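Local atomic coordinates of pheromone cOB1/lipoprotein, YaeC family (Enterococcus faecalis, PDB entry 4EF1), a protein that probably binds methionine as a surface lipoprotein of the NlpA family, and serves as the precursor of the peptide pheromone cOB1. Residues Arg116-Leu121 with Ala138-Ile143; Ser103-Ser108 with Lys148-Asn153; Ser95-Pro100 with Ala124-Leu129. One frame throughout, in Å; residues are numbered along the deposited sequence.

Interaction 1. Residues Arg116-Leu121 with Ala138-Ile143; sequences RVLTIL and ATFDDI. With MSE (selenomethionine), chain C.
Leu-118 has CG anti to its carbonyl carbon (chi1 -68°) and an extended chi2, which spreads its two methyl groups over the loop 138-143. This is helix-on-loop packing in a periplasmic-binding-protein fold: helix 114-123 lies against the 3-10 turn that leads into strand 143-146. CD1 of Leu-118 sits 3.8 Å from Ala-138 CB and also lies against the carbonyl O of Thr-139. Leu-118 CD2 lies 3.9 Å from Ile-143 CG1 and equally near Phe-140 CD1. Val-117 adds its CG1, which stands in the crowded position between backbone N and carbonyl carbon. Val-117 CG1 meets the edge of the Phe-140 ring, 3.9 Å from Phe-140 CE1. The turn is tied internally, because Asp-142 OD2 accepts from Thr-139 N at 3.0 Å, from above the carboxylate plane. Arg-116, one turn before Ile-120, makes no contact with 138-143; its guanidinium reaches the ligand pocket. Its chain bends at chi3 (79°), and salt bridges to Glu-195 and Asp-113 hold the guanidinium, so its charge is probably shared between these acids and the ligand. Arg-116 NH1 donates to OXT of the bound selenomethionine at 2.9 Å, with an N-H...O angle of 152°.

Interaction 2. Residues Ser103-Ser108 with Lys148-Asn153; sequences STIYVS and KKLKFN
Backbone hydrogen bonds carry this contact, which joins two parallel neighbours in the five-stranded mixed sheet. Strand 151-156 is the outermost strand and strand 104-108 lies next to it. Four bonds alternate between the strands. Lys-151 N donates to Ser-103 O at 2.8 Å, nearly straight and in the carbonyl plane. Ile-105 N returns a bond to Lys-151 O at 2.8 Å, from above that carbonyl's plane. Asn-153 N then gives to Ile-105 O, and Val-107 N gives to Asn-153 O at 2.9 Å, nearly along the C=O axis. CA-H...O contacts fill in between, such as Thr-104 CA to Lys-151 O.

The polar and aromatic face carries Thr-104, Tyr-106, Lys-151 and Asn-153. Asn-153 has CG anti to its backbone N (chi1 -177°), which lays its amide flat over the Tyr-106 ring, the two planes 14° apart. Asn-153 CB makes a CH-pi contact 3.9 Å from the Tyr-106 ring centroid, and also touches Thr-104 CG2 at 3.7 Å. Asn-153 OD1 accepts from Glu-155 N. A water lies within hydrogen-bonding distance of Asn-153 OD1 and Val-107 O, though it may not donate to both at once.

Apolar packing holds the other face, turned to helix 114-123. Phe-152 CD1 lies 3.9 Å from Ile-105 CB, while Leu-150 CD1 meets Ile-105 CG1.

The backbone ladder fixes the register, and the side chains divide it into a polar face with a stacked amide and a greasy face that receives the helix.

Interaction 3. Residues Ser95-Pro100 with Ala124-Leu129; sequences SLQEIP and AGLITL
This is a small loop-to-loop packing contact at the end of the domain far from the ligand. The segment 95-100 belongs to the connection between strands 87-89 and 104-108. Its partner, 124-129, is the turn that leaves helix 114-123 and starts the strand 127-129 of a two-stranded antiparallel sheet with strand 143-146.

Both backbones turn sharply here. In the first, Ser-95 OG accepts from Gln-97 N at 2.9 Å, which makes an ST turn. Residues 96-98 then follow in helical phi/psi, so Leu-96 points toward the partner and Gln-97 reaches it with its amide end. In the second, the helix ends in a Schellman motif at Gly-125, whose phi is positive (80°). The chain leaves the helix there, and the side chains of Ala-124 and Leu-126 both point toward 95-100.

Leu-96 is the apolar centre. Its CG stands anti to the carbonyl carbon and chi2 is extended, so the Leu-96 CD1 methyl ends 3.7 Å from Ala-124 CB. Nearer its root, Leu-96 CB touches Leu-126 CD1 at 3.9 Å. Leu-121 of the helix closes in on both leucines.

Gln-97 arches over this patch from the solvent side. Its chain bends at chi2 (-56°), which brings the amide across the other branch of Leu-126, with Gln-97 OE1 4.0 Å from Leu-126 CD2. Gln-97 NE2 gives a weak hydrogen bond to Ala-124 O, 3.4 Å long and bent to 130°.

The chemistry is thus mainly apolar. Two leucines and an alanine make the join, and the exposed glutamine adds a long, bent bond that can contribute little directional hold.

How the interactions relate
Interaction 1 lies between the pocket and the far end of the domain, because helix 114-123 carries Arg-116 to the ligand and Leu-121 to the other contacts. Phe-152 of interaction 2 joins it: its CD1 is 3.4 Å from Phe-140 CE1, where the two rings stack, and its CE1 is 3.6 Å from Leu-121 CD1. Interaction 3 follows where the helix ends, with Leu-126 N 2.9 Å from Leu-121 O, a probable hydrogen bond. Lys-148 ties interactions 2 and 3, its NZ 2.7 Å from Ile-99 O and also bonded to Gln-97 O. The three centres lie about 11 to 12 Å apart. In interaction 2, the Val-107 side chain is about 12 Å from the selenomethionine.

Interaction 1. Residues Arg116-Leu121 with Ala138-Ile143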
loop_
_atom_site.group_PDB
_atom_site.type_symbol
_atom_site.label_atom_id
_atom_site.label_comp_id
_atom_site.label_asym_id
_atom_site.label_seq_id
_atom_site.Cartn_x
_atom_site.Cartn_y
_atom_site.Cartn_z
ATOM N N ARG A 116 9.204 3.986 -5.168
ATOM C CA ARG A 116 8.193 3.556 -6.115
ATOM C C ARG A 116 7.939 4.601 -7.217
ATOM O O ARG A 116 7.834 4.246 -8.373
ATOM C CB ARG A 116 6.910 3.224 -5.374
ATOM C CG ARG A 116 7.065 2.213 -4.229
ATOM C CD ARG A 116 5.800 1.892 -3.484
ATOM N NE ARG A 116 4.911 0.934 -4.154
ATOM C CZ ARG A 116 3.726 0.572 -3.679
ATOM N NH1 ARG A 116 3.311 1.012 -2.484
ATOM N NH2 ARG A 116 2.994 -0.298 -4.345
ATOM N N VAL A 117 7.815 5.876 -6.859
ATOM C CA VAL A 117 7.699 6.932 -7.869
ATOM C C VAL A 117 9.015 7.033 -8.651
ATOM O O VAL A 117 9.001 7.231 -9.872
ATOM C CB VAL A 117 7.289 8.305 -7.281
ATOM C CG1 VAL A 117 8.480 8.946 -6.557
ATOM C CG2 VAL A 117 6.757 9.223 -8.396
ATOM N N LEU A 118 10.157 6.865 -7.954
ATOM C CA LEU A 118 11.454 6.872 -8.610
ATOM C C LEU A 118 11.579 5.710 -9.642
ATOM O O LEU A 118 12.075 5.956 -10.745
ATOM C CB LEU A 118 12.599 6.836 -7.577
ATOM C CG LEU A 118 12.780 8.084 -6.692
ATOM C CD1 LEU A 118 13.953 7.941 -5.741
ATOM C CD2 LEU A 118 12.990 9.324 -7.536
ATOM N N THR A 119 11.113 4.484 -9.294
ATOM C CA THR A 119 11.152 3.350 -10.231
ATOM C C THR A 119 10.189 3.611 -11.406
ATOM O O THR A 119 10.480 3.258 -12.547
ATOM C CB THR A 119 10.776 1.965 -9.624
ATOM O OG1 THR A 119 9.373 1.891 -9.318
ATOM C CG2 THR A 119 11.637 1.608 -8.404
ATOM N N ILE A 120 9.045 4.218 -11.133
ATOM C CA ILE A 120 8.095 4.530 -12.231
ATOM C C ILE A 120 8.784 5.500 -13.252
ATOM O O ILE A 120 8.813 5.240 -14.433
ATOM C CB ILE A 120 6.767 5.094 -11.713
ATOM C CG1 ILE A 120 5.950 4.001 -11.014
ATOM C CG2 ILE A 120 5.973 5.788 -12.851
ATOM C CD1 ILE A 120 4.811 4.540 -10.178
ATOM N N LEU A 121 9.372 6.587 -12.743
ATOM C CA LEU A 121 10.009 7.578 -13.589
ATOM C C LEU A 121 11.267 6.993 -14.328
ATOM O O LEU A 121 11.501 7.318 -15.501
ATOM C CB LEU A 121 10.349 8.850 -12.792
ATOM C CG LEU A 121 9.109 9.581 -12.250
ATOM C CD1 LEU A 121 9.515 10.638 -11.241
ATOM C CD2 LEU A 121 8.200 10.120 -13.369
ATOM N N ALA A 138 15.916 4.480 -1.538
ATOM C CA ALA A 138 16.129 5.576 -2.483
ATOM C C ALA A 138 15.311 6.806 -2.092
ATOM O O ALA A 138 14.153 6.701 -1.667
ATOM C CB ALA A 138 15.864 5.158 -3.937
ATOM N N THR A 139 15.949 7.970 -2.197
ATOM C CA THR A 139 15.272 9.262 -1.998
ATOM C C THR A 139 15.581 10.158 -3.202
ATOM O O THR A 139 16.390 9.806 -4.096
ATOM C CB THR A 139 15.658 9.948 -0.674
ATOM O OG1 THR A 139 17.039 10.396 -0.734
ATOM C CG2 THR A 139 15.433 8.978 0.548
ATOM N N PHE A 140 14.977 11.346 -3.194
ATOM C CA PHE A 140 15.071 12.291 -4.313
ATOM C C PHE A 140 16.486 12.805 -4.512
ATOM O O PHE A 140 16.901 13.092 -5.643
ATOM C CB PHE A 140 14.041 13.392 -4.157
ATOM C CG PHE A 140 12.637 12.851 -4.069
ATOM C CD1 PHE A 140 12.031 12.320 -5.176
ATOM C CD2 PHE A 140 11.969 12.784 -2.831
ATOM C CE1 PHE A 140 10.782 11.758 -5.093
ATOM C CE2 PHE A 140 10.721 12.220 -2.741
ATOM C CZ PHE A 140 10.123 11.723 -3.877
ATOM N N ASP A 141 17.247 12.839 -3.429
ATOM C CA ASP A 141 18.659 13.172 -3.490
ATOM C C ASP A 141 19.497 12.158 -4.290
ATOM O O ASP A 141 20.644 12.455 -4.654
ATOM C CB ASP A 141 19.263 13.302 -2.079
ATOM C CG ASP A 141 18.661 14.458 -1.279
ATOM O OD1 ASP A 141 17.598 15.011 -1.684
ATOM O OD2 ASP A 141 19.251 14.811 -0.227
ATOM N N ASP A 142 18.964 10.954 -4.508
ATOM C CA ASP A 142 19.702 9.925 -5.248
ATOM C C ASP A 142 19.558 10.034 -6.767
ATOM O O ASP A 142 20.233 9.304 -7.503
ATOM C CB ASP A 142 19.299 8.551 -4.790
ATOM C CG ASP A 142 19.674 8.293 -3.348
ATOM O OD1 ASP A 142 20.800 8.694 -2.928
ATOM O OD2 ASP A 142 18.860 7.652 -2.661
ATOM N N ILE A 143 18.745 10.980 -7.229
ATOM C CA ILE A 143 18.560 11.183 -8.659
ATOM C C ILE A 143 19.831 11.693 -9.288
ATOM O O ILE A 143 20.446 12.627 -8.790
ATOM C CB ILE A 143 17.410 12.166 -8.954
ATOM C CG1 ILE A 143 16.082 11.577 -8.517
ATOM C CG2 ILE A 143 17.401 12.550 -10.425
ATOM C CD1 ILE A 143 14.955 12.591 -8.614
HETATM N N MSE C 301 -2.084 -0.208 0.669
HETATM C CA MSE C 301 -0.829 0.637 0.556
HETATM C C MSE C 301 0.049 0.244 -0.636
HETATM O O MSE C 301 0.258 -0.955 -0.876
HETATM O OXT MSE C 301 0.625 1.130 -1.323
HETATM C CB MSE C 301 -0.016 0.630 1.850
HETATM C CG MSE C 301 1.178 1.593 1.882
HETATM SE SE MSE C 301 2.266 1.279 3.437
HETATM C CE MSE C 301 1.025 1.910 4.860
#

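Interaction 2. Residues Ser103-Ser108 with Lys148-Asn153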
loop_
_atom_site.group_PDB
_atom_site.type_symbol
_atom_site.label_atom_id
_atom_site.label_comp_id
_atom_site.label_asym_id
_atom_site.label_seq_id
_atom_site.Cartn_x
_atom_site.Cartn_y
_atom_site.Cartn_z
ATOM N N SER A 103 8.011 20.657 -13.993
ATOM C CA SER A 103 6.778 20.352 -13.325
ATOM C C SER A 103 7.092 19.701 -11.965
ATOM O O SER A 103 8.136 19.071 -11.785
ATOM C CB SER A 103 5.907 19.400 -14.174
ATOM O OG SER A 103 5.468 20.005 -15.379
ATOM N N THR A 104 6.163 19.870 -11.033
ATOM C CA THR A 104 6.221 19.263 -9.718
ATOM C C THR A 104 5.356 17.988 -9.689
ATOM O O THR A 104 4.175 18.005 -10.086
ATOM C CB THR A 104 5.761 20.253 -8.624
ATOM O OG1 THR A 104 6.536 21.470 -8.723
ATOM C CG2 THR A 104 5.860 19.629 -7.183
ATOM N N ILE A 105 5.965 16.916 -9.195
ATOM C CA ILE A 105 5.314 15.643 -8.974
ATOM C C ILE A 105 5.062 15.582 -7.472
ATOM O O ILE A 105 5.980 15.820 -6.666
ATOM C CB ILE A 105 6.204 14.467 -9.447
ATOM C CG1 ILE A 105 6.602 14.616 -10.919
ATOM C CG2 ILE A 105 5.515 13.105 -9.204
ATOM C CD1 ILE A 105 5.454 14.613 -11.910
ATOM N N TYR A 106 3.809 15.340 -7.101
ATOM C CA TYR A 106 3.371 15.264 -5.704
ATOM C C TYR A 106 3.297 13.817 -5.232
ATOM O O TYR A 106 2.662 12.972 -5.880
ATOM C CB TYR A 106 1.989 15.921 -5.489
ATOM C CG TYR A 106 2.032 17.420 -5.368
ATOM C CD1 TYR A 106 2.324 18.205 -6.475
ATOM C CD2 TYR A 106 1.786 18.080 -4.128
ATOM C CE1 TYR A 106 2.365 19.581 -6.369
ATOM C CE2 TYR A 106 1.859 19.458 -4.030
ATOM C CZ TYR A 106 2.123 20.198 -5.154
ATOM O OH TYR A 106 2.181 21.568 -5.073
ATOM N N VAL A 107 4.028 13.549 -4.148
ATOM C CA VAL A 107 4.055 12.225 -3.523
ATOM C C VAL A 107 3.800 12.436 -2.030
ATOM O O VAL A 107 3.985 13.556 -1.513
ATOM C CB VAL A 107 5.379 11.468 -3.781
ATOM C CG1 VAL A 107 5.626 11.299 -5.278
ATOM C CG2 VAL A 107 6.551 12.143 -3.079
ATOM N N SER A 108 3.321 11.405 -1.325
ATOM C CA SER A 108 3.087 11.561 0.122
ATOM C C SER A 108 4.412 11.717 0.905
ATOM O O SER A 108 5.493 11.530 0.357
ATOM C CB SER A 108 2.297 10.388 0.710
ATOM O OG SER A 108 3.156 9.323 1.015
ATOM N N LYS A 148 13.439 15.908 -17.616
ATOM C CA LYS A 148 12.458 17.003 -17.583
ATOM C C LYS A 148 12.671 17.974 -16.402
ATOM O O LYS A 148 11.869 18.852 -16.197
ATOM C CB LYS A 148 11.020 16.418 -17.570
ATOM C CG LYS A 148 10.616 15.812 -18.882
ATOM C CD LYS A 148 9.198 15.247 -18.780
ATOM C CE LYS A 148 8.655 14.878 -20.134
ATOM N NZ LYS A 148 8.455 16.009 -21.076
ATOM N N LYS A 149 13.758 17.820 -15.645
ATOM C CA LYS A 149 14.045 18.641 -14.479
ATOM C C LYS A 149 12.837 18.715 -13.548
ATOM O O LYS A 149 12.457 19.770 -13.074
ATOM C CB LYS A 149 14.553 20.037 -14.889
ATOM C CG LYS A 149 15.849 19.966 -15.725
ATOM C CD LYS A 149 15.957 21.040 -16.804
ATOM C CE LYS A 149 17.329 21.118 -17.494
ATOM N NZ LYS A 149 17.205 21.736 -18.853
ATOM N N LEU A 150 12.278 17.546 -13.259
ATOM C CA LEU A 150 11.137 17.439 -12.412
ATOM C C LEU A 150 11.460 17.824 -10.974
ATOM O O LEU A 150 12.587 17.616 -10.473
ATOM C CB LEU A 150 10.528 16.036 -12.498
ATOM C CG LEU A 150 9.959 15.581 -13.822
ATOM C CD1 LEU A 150 9.477 14.130 -13.708
ATOM C CD2 LEU A 150 8.835 16.501 -14.287
ATOM N N LYS A 151 10.482 18.475 -10.360
ATOM C CA LYS A 151 10.527 18.831 -8.968
ATOM C C LYS A 151 9.645 17.866 -8.223
ATOM O O LYS A 151 8.658 17.288 -8.780
ATOM C CB LYS A 151 10.047 20.271 -8.749
ATOM C CG LYS A 151 10.884 21.350 -9.427
ATOM C CD LYS A 151 10.172 22.706 -9.367
ATOM C CE LYS A 151 10.864 23.759 -10.201
ATOM N NZ LYS A 151 10.794 23.483 -11.661
ATOM N N PHE A 152 9.952 17.673 -6.947
ATOM C CA PHE A 152 9.136 16.773 -6.109
ATOM C C PHE A 152 8.618 17.448 -4.829
ATOM O O PHE A 152 9.381 17.998 -4.072
ATOM C CB PHE A 152 9.942 15.516 -5.769
ATOM C CG PHE A 152 10.389 14.756 -6.988
ATOM C CD1 PHE A 152 9.570 13.758 -7.531
ATOM C CD2 PHE A 152 11.577 15.057 -7.616
ATOM C CE1 PHE A 152 9.969 13.038 -8.655
ATOM C CE2 PHE A 152 11.975 14.367 -8.758
ATOM C CZ PHE A 152 11.166 13.355 -9.269
ATOM N N ASN A 153 7.313 17.362 -4.601
ATOM C CA ASN A 153 6.731 17.788 -3.322
ATOM C C ASN A 153 6.279 16.542 -2.558
ATOM O O ASN A 153 5.385 15.801 -3.032
ATOM C CB ASN A 153 5.583 18.737 -3.555
ATOM C CG ASN A 153 4.974 19.280 -2.273
ATOM O OD1 ASN A 153 4.602 18.531 -1.376
ATOM N ND2 ASN A 153 4.855 20.584 -2.207
HETATM O O HOH W 1 2.776 15.942 -1.169
#

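Interaction 3. Residues Ser95-Pro100 with Ala124-Leu129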
loop_
_atom_site.group_PDB
_atom_site.type_symbol
_atom_site.label_atom_id
_atom_site.label_comp_id
_atom_site.label_asym_id
_atom_site.label_seq_id
_atom_site.Cartn_x
_atom_site.Cartn_y
_atom_site.Cartn_z
ATOM N N SER A 95 -0.038 11.526 -20.240
ATOM C CA SER A 95 1.169 10.701 -20.332
ATOM C C SER A 95 2.298 11.433 -19.672
ATOM O O SER A 95 2.332 12.677 -19.692
ATOM C CB SER A 95 1.613 10.429 -21.778
ATOM O OG SER A 95 3.020 10.114 -21.822
ATOM N N LEU A 96 3.241 10.674 -19.140
ATOM C CA LEU A 96 4.431 11.273 -18.523
ATOM C C LEU A 96 5.199 12.127 -19.522
ATOM O O LEU A 96 5.680 13.186 -19.164
ATOM C CB LEU A 96 5.358 10.213 -17.917
ATOM C CG LEU A 96 4.922 9.542 -16.609
ATOM C CD1 LEU A 96 5.778 8.383 -16.141
ATOM C CD2 LEU A 96 4.807 10.534 -15.492
ATOM N N GLN A 97 5.266 11.701 -20.793
ATOM C CA GLN A 97 6.054 12.421 -21.818
ATOM C C GLN A 97 5.534 13.837 -22.129
ATOM O O GLN A 97 6.317 14.718 -22.536
ATOM C CB GLN A 97 6.180 11.606 -23.121
ATOM C CG GLN A 97 6.809 10.226 -22.979
ATOM C CD GLN A 97 8.207 10.236 -22.330
ATOM O OE1 GLN A 97 9.051 11.081 -22.642
ATOM N NE2 GLN A 97 8.452 9.268 -21.436
ATOM N N GLU A 98 4.238 14.049 -21.907
ATOM C CA GLU A 98 3.569 15.356 -22.059
ATOM C C GLU A 98 3.874 16.342 -20.950
ATOM O O GLU A 98 3.656 17.521 -21.127
ATOM C CB GLU A 98 2.030 15.201 -22.068
ATOM C CG GLU A 98 1.422 14.662 -23.351
ATOM C CD GLU A 98 -0.063 14.335 -23.202
ATOM O OE1 GLU A 98 -0.641 14.541 -22.110
ATOM O OE2 GLU A 98 -0.666 13.878 -24.189
ATOM N N ILE A 99 4.335 15.867 -19.796
ATOM C CA ILE A 99 4.633 16.742 -18.642
ATOM C C ILE A 99 5.712 17.805 -18.976
ATOM O O ILE A 99 6.793 17.464 -19.483
ATOM C CB ILE A 99 5.011 15.887 -17.383
ATOM C CG1 ILE A 99 3.775 15.165 -16.846
ATOM C CG2 ILE A 99 5.617 16.691 -16.273
ATOM C CD1 ILE A 99 4.051 14.134 -15.772
ATOM N N PRO A 100 5.403 19.099 -18.730
ATOM C CA PRO A 100 6.374 20.143 -18.997
ATOM C C PRO A 100 7.612 20.041 -18.141
ATOM O O PRO A 100 7.547 19.561 -17.003
ATOM C CB PRO A 100 5.604 21.427 -18.683
ATOM C CG PRO A 100 4.160 21.069 -18.878
ATOM C CD PRO A 100 4.059 19.643 -18.447
ATOM N N ALA A 124 10.019 4.785 -17.176
ATOM C CA ALA A 124 9.618 5.704 -18.249
ATOM C C ALA A 124 10.793 6.395 -18.953
ATOM O O ALA A 124 10.586 7.141 -19.905
ATOM C CB ALA A 124 8.692 6.790 -17.702
ATOM N N GLY A 125 12.008 6.230 -18.441
ATOM C CA GLY A 125 13.174 6.834 -19.049
ATOM C C GLY A 125 13.368 8.306 -18.727
ATOM O O GLY A 125 14.184 8.962 -19.369
ATOM N N LEU A 126 12.687 8.810 -17.700
ATOM C CA LEU A 126 12.773 10.268 -17.305
ATOM C C LEU A 126 13.812 10.575 -16.250
ATOM O O LEU A 126 14.228 11.710 -16.142
ATOM C CB LEU A 126 11.435 10.773 -16.801
ATOM C CG LEU A 126 10.323 10.786 -17.878
ATOM C CD1 LEU A 126 9.018 11.215 -17.242
ATOM C CD2 LEU A 126 10.755 11.703 -19.026
ATOM N N ILE A 127 14.178 9.592 -15.436
ATOM C CA ILE A 127 15.257 9.767 -14.469
ATOM C C ILE A 127 16.169 8.533 -14.387
ATOM O O ILE A 127 15.791 7.442 -14.780
ATOM C CB ILE A 127 14.756 10.057 -13.029
ATOM C CG1 ILE A 127 14.048 8.832 -12.409
ATOM C CG2 ILE A 127 13.951 11.387 -12.937
ATOM C CD1 ILE A 127 13.759 8.925 -10.927
ATOM N N THR A 128 17.380 8.743 -13.880
ATOM C CA THR A 128 18.256 7.651 -13.465
ATOM C C THR A 128 18.686 7.945 -12.014
ATOM O O THR A 128 18.600 9.091 -11.573
ATOM C CB THR A 128 19.472 7.514 -14.370
ATOM O OG1 THR A 128 20.340 8.639 -14.198
ATOM C CG2 THR A 128 19.036 7.356 -15.820
ATOM N N LEU A 129 19.107 6.918 -11.282
ATOM C CA LEU A 129 19.617 7.082 -9.906
ATOM C C LEU A 129 21.127 7.023 -9.960
ATOM O O LEU A 129 21.691 6.421 -10.880
ATOM C CB LEU A 129 19.031 6.006 -8.981
ATOM C CG LEU A 129 17.507 6.017 -8.941
ATOM C CD1 LEU A 129 16.896 5.051 -7.914
ATOM C CD2 LEU A 129 17.001 7.430 -8.687
#